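DTDP-4-dehydrorhamnose reductase (Yersinia enterocolitica, PDB 5U9C) probably catalyses the NADPH-dependent reduction of dTDP-4-dehydro-beta-L-rhamnose to dTDP-L-rhamnose, a step in dTDP-L-rhamnose biosynthesis. Local coordinates at residues E46-Y51 / E88-A93; A218-I223 / P276-S281. All coordinates share one frame; numbering follows the deposited sequence.

Contact 1: E46-Y51 / E88-A93. With IMD (imidazole), chain H.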
ATOM      1  N   GLU D  46     -13.204 -10.134  34.982  1.00 36.18           N
ATOM      2  CA  GLU D  46     -14.473 -10.729  35.410  1.00 38.86           C
ATOM      3  C   GLU D  46     -15.041 -10.233  36.748  1.00 39.58           C
ATOM      4  O   GLU D  46     -16.201 -10.505  37.054  1.00 41.45           O
ATOM      5  CB  GLU D  46     -14.376 -12.256  35.458  1.00 42.32           C
ATOM      6  CG  GLU D  46     -13.355 -12.826  36.453  1.00 45.94           C
ATOM      7  CD  GLU D  46     -11.932 -12.967  35.904  1.00 47.54           C
ATOM      8  OE1 GLU D  46     -11.247 -13.907  36.363  1.00 50.71           O
ATOM      9  OE2 GLU D  46     -11.508 -12.191  35.005  1.00 44.69           O
ATOM     10  N   ALA D  47     -14.231  -9.534  37.549  1.00 38.31           N
ATOM     11  CA  ALA D  47     -14.677  -9.013  38.840  1.00 36.89           C
ATOM     12  C   ALA D  47     -14.978  -7.521  38.771  1.00 34.94           C
ATOM     13  O   ALA D  47     -15.483  -6.941  39.732  1.00 35.37           O
ATOM     14  CB  ALA D  47     -13.621  -9.279  39.911  1.00 38.05           C
ATOM     15  N   ILE D  48     -14.703  -6.904  37.636  1.00 31.88           N
ATOM     16  CA  ILE D  48     -14.891  -5.467  37.511  1.00 30.60           C
ATOM     17  C   ILE D  48     -16.348  -4.978  37.560  1.00 29.98           C
ATOM     18  O   ILE D  48     -16.641  -4.035  38.287  1.00 29.47           O
ATOM     19  CB  ILE D  48     -14.184  -4.950  36.250  1.00 29.91           C
ATOM     20  CG1 ILE D  48     -12.669  -5.140  36.422  1.00 31.30           C
ATOM     21  CG2 ILE D  48     -14.520  -3.487  35.982  1.00 28.30           C
ATOM     22  CD1 ILE D  48     -11.850  -4.715  35.221  1.00 31.02           C
ATOM     23  N   PHE D  49     -17.237  -5.597  36.787  1.00 30.88           N
ATOM     24  CA  PHE D  49     -18.630  -5.158  36.712  1.00 31.82           C
ATOM     25  C   PHE D  49     -19.325  -5.105  38.081  1.00 32.70           C
ATOM     26  O   PHE D  49     -19.925  -4.076  38.435  1.00 32.62           O
ATOM     27  CB  PHE D  49     -19.422  -6.019  35.727  1.00 33.09           C
ATOM     28  CG  PHE D  49     -20.831  -5.551  35.502  1.00 34.83           C
ATOM     29  CD1 PHE D  49     -21.874  -6.016  36.312  1.00 36.78           C
ATOM     30  CD2 PHE D  49     -21.125  -4.654  34.480  1.00 34.36           C
ATOM     31  CE1 PHE D  49     -23.173  -5.580  36.101  1.00 37.60           C
ATOM     32  CE2 PHE D  49     -22.422  -4.233  34.256  1.00 35.40           C
ATOM     33  CZ  PHE D  49     -23.444  -4.679  35.074  1.00 37.10           C
ATOM     34  N   SER D  50     -19.235  -6.186  38.851  0.60 33.88           N
ATOM     35  CA  SER D  50     -19.870  -6.216  40.174  0.60 35.31           C
ATOM     36  C   SER D  50     -19.310  -5.147  41.088  0.60 34.59           C
ATOM     37  O   SER D  50     -20.065  -4.465  41.774  0.60 34.01           O
ATOM     38  CB  SER D  50     -19.716  -7.573  40.844  0.60 37.50           C
ATOM     39  OG  SER D  50     -20.446  -8.540  40.139  0.60 40.12           O
ATOM     40  N   TYR D  51     -17.990  -4.991  41.078  1.00 34.11           N
ATOM     41  CA  TYR D  51     -17.333  -3.983  41.928  1.00 33.95           C
ATOM     42  C   TYR D  51     -17.770  -2.566  41.581  1.00 31.78           C
ATOM     43  O   TYR D  51     -18.264  -1.847  42.440  1.00 31.34           O
ATOM     44  CB  TYR D  51     -15.792  -4.093  41.887  1.00 34.75           C
ATOM     45  CG  TYR D  51     -15.118  -2.930  42.553  1.00 35.04           C
ATOM     46  CD1 TYR D  51     -15.188  -2.746  43.936  1.00 37.51           C
ATOM     47  CD2 TYR D  51     -14.437  -1.989  41.797  1.00 34.97           C
ATOM     48  CE1 TYR D  51     -14.587  -1.639  44.551  1.00 38.28           C
ATOM     49  CE2 TYR D  51     -13.846  -0.890  42.383  1.00 35.74           C
ATOM     50  CZ  TYR D  51     -13.915  -0.713  43.748  1.00 37.65           C
ATOM     51  OH  TYR D  51     -13.303   0.389  44.276  1.00 40.06           O
ATOM     52  N   GLU D  88     -13.947  -3.066  28.466  1.00 27.99           N
ATOM     53  CA  GLU D  88     -15.302  -3.471  28.119  1.00 30.61           C
ATOM     54  C   GLU D  88     -16.157  -3.620  29.377  1.00 29.65           C
ATOM     55  O   GLU D  88     -17.304  -3.189  29.403  1.00 27.74           O
ATOM     56  CB  GLU D  88     -15.283  -4.784  27.330  1.00 35.19           C
ATOM     57  CG  GLU D  88     -16.632  -5.484  27.099  1.00 39.61           C
ATOM     58  CD  GLU D  88     -17.600  -4.719  26.203  1.00 45.79           C
ATOM     59  OE1 GLU D  88     -17.172  -3.778  25.504  1.00 50.52           O
ATOM     60  OE2 GLU D  88     -18.810  -5.066  26.194  1.00 51.31           O
ATOM     61  N   GLN D  89     -15.610  -4.249  30.410  1.00 28.90           N
ATOM     62  CA  GLN D  89     -16.355  -4.394  31.671  1.00 28.74           C
ATOM     63  C   GLN D  89     -16.589  -3.042  32.344  1.00 27.70           C
ATOM     64  O   GLN D  89     -17.661  -2.791  32.882  1.00 27.27           O
ATOM     65  CB  GLN D  89     -15.656  -5.372  32.598  1.00 29.43           C
ATOM     66  CG  GLN D  89     -15.616  -6.775  32.006  1.00 30.13           C
ATOM     67  CD  GLN D  89     -16.990  -7.332  31.783  1.00 30.92           C
ATOM     68  OE1 GLN D  89     -17.796  -7.410  32.709  1.00 32.30           O
ATOM     69  NE2 GLN D  89     -17.270  -7.739  30.551  1.00 32.49           N
ATOM     70  N   ILE D  90     -15.590  -2.169  32.307  1.00 26.48           N
ATOM     71  CA  ILE D  90     -15.737  -0.833  32.884  1.00 26.71           C
ATOM     72  C   ILE D  90     -16.845  -0.060  32.143  1.00 27.75           C
ATOM     73  O   ILE D  90     -17.690   0.584  32.780  1.00 28.21           O
ATOM     74  CB  ILE D  90     -14.402  -0.056  32.844  1.00 27.02           C
ATOM     75  CG1 ILE D  90     -13.402  -0.730  33.805  1.00 27.35           C
ATOM     76  CG2 ILE D  90     -14.618   1.410  33.212  1.00 27.51           C
ATOM     77  CD1 ILE D  90     -11.991  -0.201  33.751  1.00 28.01           C
ATOM     78  N   ALA D  91     -16.838  -0.120  30.812  1.00 26.48           N
ATOM     79  CA  ALA D  91     -17.862   0.574  30.011  1.00 26.94           C
ATOM     80  C   ALA D  91     -19.271   0.008  30.284  1.00 27.57           C
ATOM     81  O   ALA D  91     -20.221   0.771  30.399  1.00 26.33           O
ATOM     82  CB  ALA D  91     -17.536   0.479  28.546  1.00 27.31           C
ATOM     83  N   GLN D  92     -19.390  -1.317  30.422  1.00 27.48           N
ATOM     84  CA  GLN D  92     -20.683  -1.927  30.712  1.00 30.41           C
ATOM     85  C   GLN D  92     -21.169  -1.469  32.095  1.00 29.83           C
ATOM     86  O   GLN D  92     -22.345  -1.155  32.263  1.00 29.95           O
ATOM     87  CB  GLN D  92     -20.643  -3.469  30.622  1.00 32.58           C
ATOM     88  CG  GLN D  92     -20.536  -4.034  29.209  1.00 34.41           C
ATOM     89  CD  GLN D  92     -21.681  -3.598  28.302  1.00 37.61           C
ATOM     90  OE1 GLN D  92     -22.808  -3.379  28.753  1.00 40.58           O
ATOM     91  NE2 GLN D  92     -21.404  -3.517  27.008  1.00 38.83           N
ATOM     92  N   ALA D  93     -20.257  -1.421  33.065  1.00 28.83           N
ATOM     93  CA  ALA D  93     -20.586  -0.966  34.403  1.00 28.92           C
ATOM     94  C   ALA D  93     -21.007   0.531  34.385  1.00 29.23           C
ATOM     95  O   ALA D  93     -22.002   0.903  35.024  1.00 29.49           O
ATOM     96  CB  ALA D  93     -19.430  -1.199  35.346  1.00 28.51           C
TER
HETATM   97  N1  IMD H 302     -20.633  -9.050  32.781  1.00 95.60           N
HETATM   98  C2  IMD H 302     -21.244  -8.062  32.089  1.00 95.70           C
HETATM   99  N3  IMD H 302     -22.555  -8.053  32.426  1.00 95.09           N
HETATM  100  C4  IMD H 302     -22.767  -9.037  33.328  1.00 95.16           C
HETATM  101  C5  IMD H 302     -21.559  -9.665  33.550  1.00 95.80           C
HETATM  102  O   HOH W   1     -16.784  -7.894  35.112  1.00 31.04           O

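Contact 2: A218-I223 / P276-S281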
ATOM      1  N   ALA D 218      -2.789  17.484  23.008  1.00 25.14           N
ATOM      2  CA  ALA D 218      -1.333  17.516  22.859  1.00 24.83           C
ATOM      3  C   ALA D 218      -0.817  18.897  22.495  1.00 25.34           C
ATOM      4  O   ALA D 218      -1.537  19.700  21.870  1.00 23.99           O
ATOM      5  CB  ALA D 218      -0.904  16.528  21.777  1.00 24.77           C
ATOM      6  N   SER D 219       0.436  19.156  22.861  1.00 24.01           N
ATOM      7  CA  SER D 219       1.087  20.402  22.502  1.00 26.08           C
ATOM      8  C   SER D 219       1.229  20.455  20.975  1.00 26.44           C
ATOM      9  O   SER D 219       1.311  19.415  20.306  1.00 24.36           O
ATOM     10  CB  SER D 219       2.466  20.502  23.160  1.00 26.76           C
ATOM     11  OG  SER D 219       2.380  20.431  24.568  1.00 26.88           O
ATOM     12  N   SER D 220       1.264  21.669  20.445  0.70 27.69           N
ATOM     13  CA  SER D 220       1.393  21.880  19.011  0.70 29.41           C
ATOM     14  C   SER D 220       2.818  21.556  18.552  0.70 29.60           C
ATOM     15  O   SER D 220       3.788  22.047  19.135  0.70 28.54           O
ATOM     16  CB  SER D 220       1.042  23.336  18.676  0.70 31.35           C
ATOM     17  OG  SER D 220       1.213  23.607  17.303  0.70 34.48           O
ATOM     18  N   GLY D 221       2.942  20.727  17.519  1.00 28.20           N
ATOM     19  CA  GLY D 221       4.253  20.367  16.984  1.00 29.11           C
ATOM     20  C   GLY D 221       4.391  18.872  16.793  1.00 28.74           C
ATOM     21  O   GLY D 221       3.941  18.086  17.633  1.00 30.16           O
ATOM     22  N   THR D 222       4.973  18.498  15.657  1.00 28.34           N
ATOM     23  CA  THR D 222       5.259  17.101  15.314  1.00 28.64           C
ATOM     24  C   THR D 222       6.764  17.043  15.307  1.00 26.92           C
ATOM     25  O   THR D 222       7.398  17.563  14.400  1.00 27.10           O
ATOM     26  CB  THR D 222       4.665  16.737  13.950  1.00 29.08           C
ATOM     27  OG1 THR D 222       3.267  16.974  14.009  1.00 30.31           O
ATOM     28  CG2 THR D 222       4.884  15.283  13.631  1.00 29.75           C
ATOM     29  N   ILE D 223       7.319  16.354  16.305  1.00 26.31           N
ATOM     30  CA  ILE D 223       8.752  16.334  16.559  1.00 25.87           C
ATOM     31  C   ILE D 223       9.287  14.948  16.878  1.00 24.99           C
ATOM     32  O   ILE D 223       8.529  14.036  17.144  1.00 24.73           O
ATOM     33  CB  ILE D 223       9.046  17.259  17.771  1.00 27.20           C
ATOM     34  CG1 ILE D 223       8.160  16.821  18.950  1.00 28.38           C
ATOM     35  CG2 ILE D 223       8.769  18.698  17.376  1.00 28.85           C
ATOM     36  CD1 ILE D 223       8.191  17.661  20.172  1.00 31.14           C
ATOM     37  N   PRO D 276      -3.419  23.158  25.705  1.00 33.56           N
ATOM     38  CA  PRO D 276      -1.974  23.040  25.622  1.00 33.36           C
ATOM     39  C   PRO D 276      -1.439  24.210  24.819  1.00 33.95           C
ATOM     40  O   PRO D 276      -2.212  24.962  24.223  1.00 32.23           O
ATOM     41  CB  PRO D 276      -1.754  21.732  24.860  1.00 33.87           C
ATOM     42  CG  PRO D 276      -3.090  21.257  24.434  1.00 33.46           C
ATOM     43  CD  PRO D 276      -4.079  22.338  24.684  1.00 34.23           C
ATOM     44  N   SER D 277      -0.129  24.338  24.767  1.00 32.87           N
ATOM     45  CA  SER D 277       0.494  25.434  24.033  1.00 34.79           C
ATOM     46  C   SER D 277       1.498  24.851  23.002  1.00 33.62           C
ATOM     47  O   SER D 277       1.261  23.769  22.444  1.00 34.93           O
ATOM     48  CB  SER D 277       1.134  26.385  25.064  1.00 36.60           C
ATOM     49  OG  SER D 277       1.786  27.468  24.455  1.00 40.38           O
ATOM     50  N   LEU D 278       2.582  25.564  22.729  1.00 33.48           N
ATOM     51  CA  LEU D 278       3.610  25.107  21.798  1.00 33.03           C
ATOM     52  C   LEU D 278       4.481  24.067  22.521  1.00 31.11           C
ATOM     53  O   LEU D 278       4.716  24.184  23.729  1.00 29.77           O
ATOM     54  CB  LEU D 278       4.445  26.280  21.315  1.00 36.89           C
ATOM     55  CG  LEU D 278       3.675  27.420  20.626  1.00 41.64           C
ATOM     56  CD1 LEU D 278       4.570  28.631  20.377  1.00 45.56           C
ATOM     57  CD2 LEU D 278       3.021  26.964  19.323  1.00 42.34           C
ATOM     58  N   TRP D 279       4.940  23.045  21.801  1.00 28.18           N
ATOM     59  CA  TRP D 279       5.736  21.964  22.444  1.00 27.56           C
ATOM     60  C   TRP D 279       6.958  22.477  23.223  1.00 27.48           C
ATOM     61  O   TRP D 279       7.168  22.050  24.340  1.00 27.44           O
ATOM     62  CB  TRP D 279       6.137  20.871  21.439  1.00 26.27           C
ATOM     63  CG  TRP D 279       7.253  21.216  20.518  1.00 27.01           C
ATOM     64  CD1 TRP D 279       7.171  21.875  19.323  1.00 28.27           C
ATOM     65  CD2 TRP D 279       8.636  20.934  20.724  1.00 27.82           C
ATOM     66  NE1 TRP D 279       8.415  21.995  18.765  1.00 27.65           N
ATOM     67  CE2 TRP D 279       9.332  21.415  19.595  1.00 27.96           C
ATOM     68  CE3 TRP D 279       9.359  20.310  21.753  1.00 28.42           C
ATOM     69  CZ2 TRP D 279      10.723  21.304  19.465  1.00 28.23           C
ATOM     70  CZ3 TRP D 279      10.739  20.169  21.608  1.00 28.95           C
ATOM     71  CH2 TRP D 279      11.404  20.677  20.474  1.00 28.88           C
ATOM     72  N   LYS D 280       7.721  23.410  22.656  1.00 30.97           N
ATOM     73  CA  LYS D 280       8.902  23.948  23.346  1.00 33.78           C
ATOM     74  C   LYS D 280       8.571  24.650  24.654  1.00 32.68           C
ATOM     75  O   LYS D 280       9.285  24.469  25.636  1.00 32.18           O
ATOM     76  CB  LYS D 280       9.740  24.882  22.464  1.00 39.48           C
ATOM     77  CG  LYS D 280      10.702  24.157  21.555  1.00 43.93           C
ATOM     78  CD  LYS D 280      11.698  25.126  20.939  1.00 50.23           C
ATOM     79  CE  LYS D 280      12.769  24.389  20.157  1.00 54.86           C
ATOM     80  NZ  LYS D 280      13.793  25.332  19.647  1.00 60.62           N
ATOM     81  N   SER D 281       7.492  25.425  24.670  1.00 33.61           N
ATOM     82  CA  SER D 281       7.074  26.129  25.889  1.00 34.43           C
ATOM     83  C   SER D 281       6.587  25.140  26.935  1.00 32.51           C
ATOM     84  O   SER D 281       6.917  25.286  28.092  1.00 32.12           O
ATOM     85  CB  SER D 281       5.926  27.106  25.618  1.00 38.67           C
ATOM     86  OG  SER D 281       6.214  27.929  24.520  1.00 43.72           O
TER

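Contact 1: E46-Y51 / E88-A93
I48 and F49, in the first turn of helix 48-55, pack against Q89, I90, Q92 and A93 of helix 76-97. The tight part is mainly apolar: CG2 of I48 reaches CG1 of I90 at 3.7 Å, while CB and CG2 of I48 also lie against the CB of Q89. The F49 ring lies against Q92 and A93, one turn on from Q89. Its CD2 comes within 3.9 Å of the CB of A93 and, closer still, 3.6 Å from the main-chain N of A93. CE2 of F49 approaches the main-chain O of Q92 at 3.7 Å, that oxygen lying at the ring edge near its plane.

The looser side is polar and bridged by solvent. A water accepts from the backbone N of F49 at 2.9 Å and donates to OE1 of Q89 at 2.7 Å, linking the helices indirectly. An imidazole, probably from the crystallisation liquor, lies over one face of the F49 ring, its N3 4.1 Å above the centre. Its N1 makes a weak hydrogen bond to OE1 of Q89 (3.3 Å, 121°).

On the inner side, I90 also touches I60 and H62 of strand 59-62, so this helix-helix packing backs onto the parallel sheet.

Contact 2: A218-I223 / P276-S281
A single beta bridge, accompanied by a CH-pi contact, joins the loop after strand 213-217 to the start of the C-terminal helix 279-288. S220 and L278 are the bridged pair, with their CA atoms 4.8 Å apart. The N of S220 donates to the O of S277 at 2.9 Å, in a nearly straight bond (169°). The N of W279 in turn donates to the O of S220 at 3.1 Å. S220 thus bonds to the residues on either side of L278, the pattern of a parallel bridge. L278 occupies the N-cap position, so the second bond engages the opening of the helix.

Beyond the bridge, I223 and W279 reach toward each other tip to tip. CD1 of I223 sits over one face of the indole, offset toward the rim, 3.3 Å from CE3 of W279. CG2 of I223 comes within 3.6 Å of CE2 and NE1 of W279. CG of K280 lies over the opposite indole face, and the O of S220 lies in plane at its edge. At the other end, CG of P276 packs on the O of A218 at 3.4 Å.

D282 accepts hydrogen bonds from both S219 OG and S277 N through its OD2, tying the two segments together. The loop is therefore held partly by main-chain bonds, which depend little on side-chain identity, and partly by CD1 and CG2 of I223 on the W279 indole.

In the fold
Contact 1 closes before contact 2 opens along the chain. Their centres are about 36 Å apart and their nearest atoms about 22 Å, on opposite sides of the chain's centre. The shared element is the six-stranded parallel sheet of the Rossmann-type fold: helix 76-97 of contact 1 leads into strand 100-106, whereas contact 2 begins just after strand 213-217, an outermost strand of that sheet within the chain. Contact 1 lies away from the residues known to bind (R)-malate. In contact 2 the side chain of I223 is about 9 Å from that of F168, seen binding (R)-malate in a structure of this protein, though none is bound to this chain. The two are therefore separate packing sites.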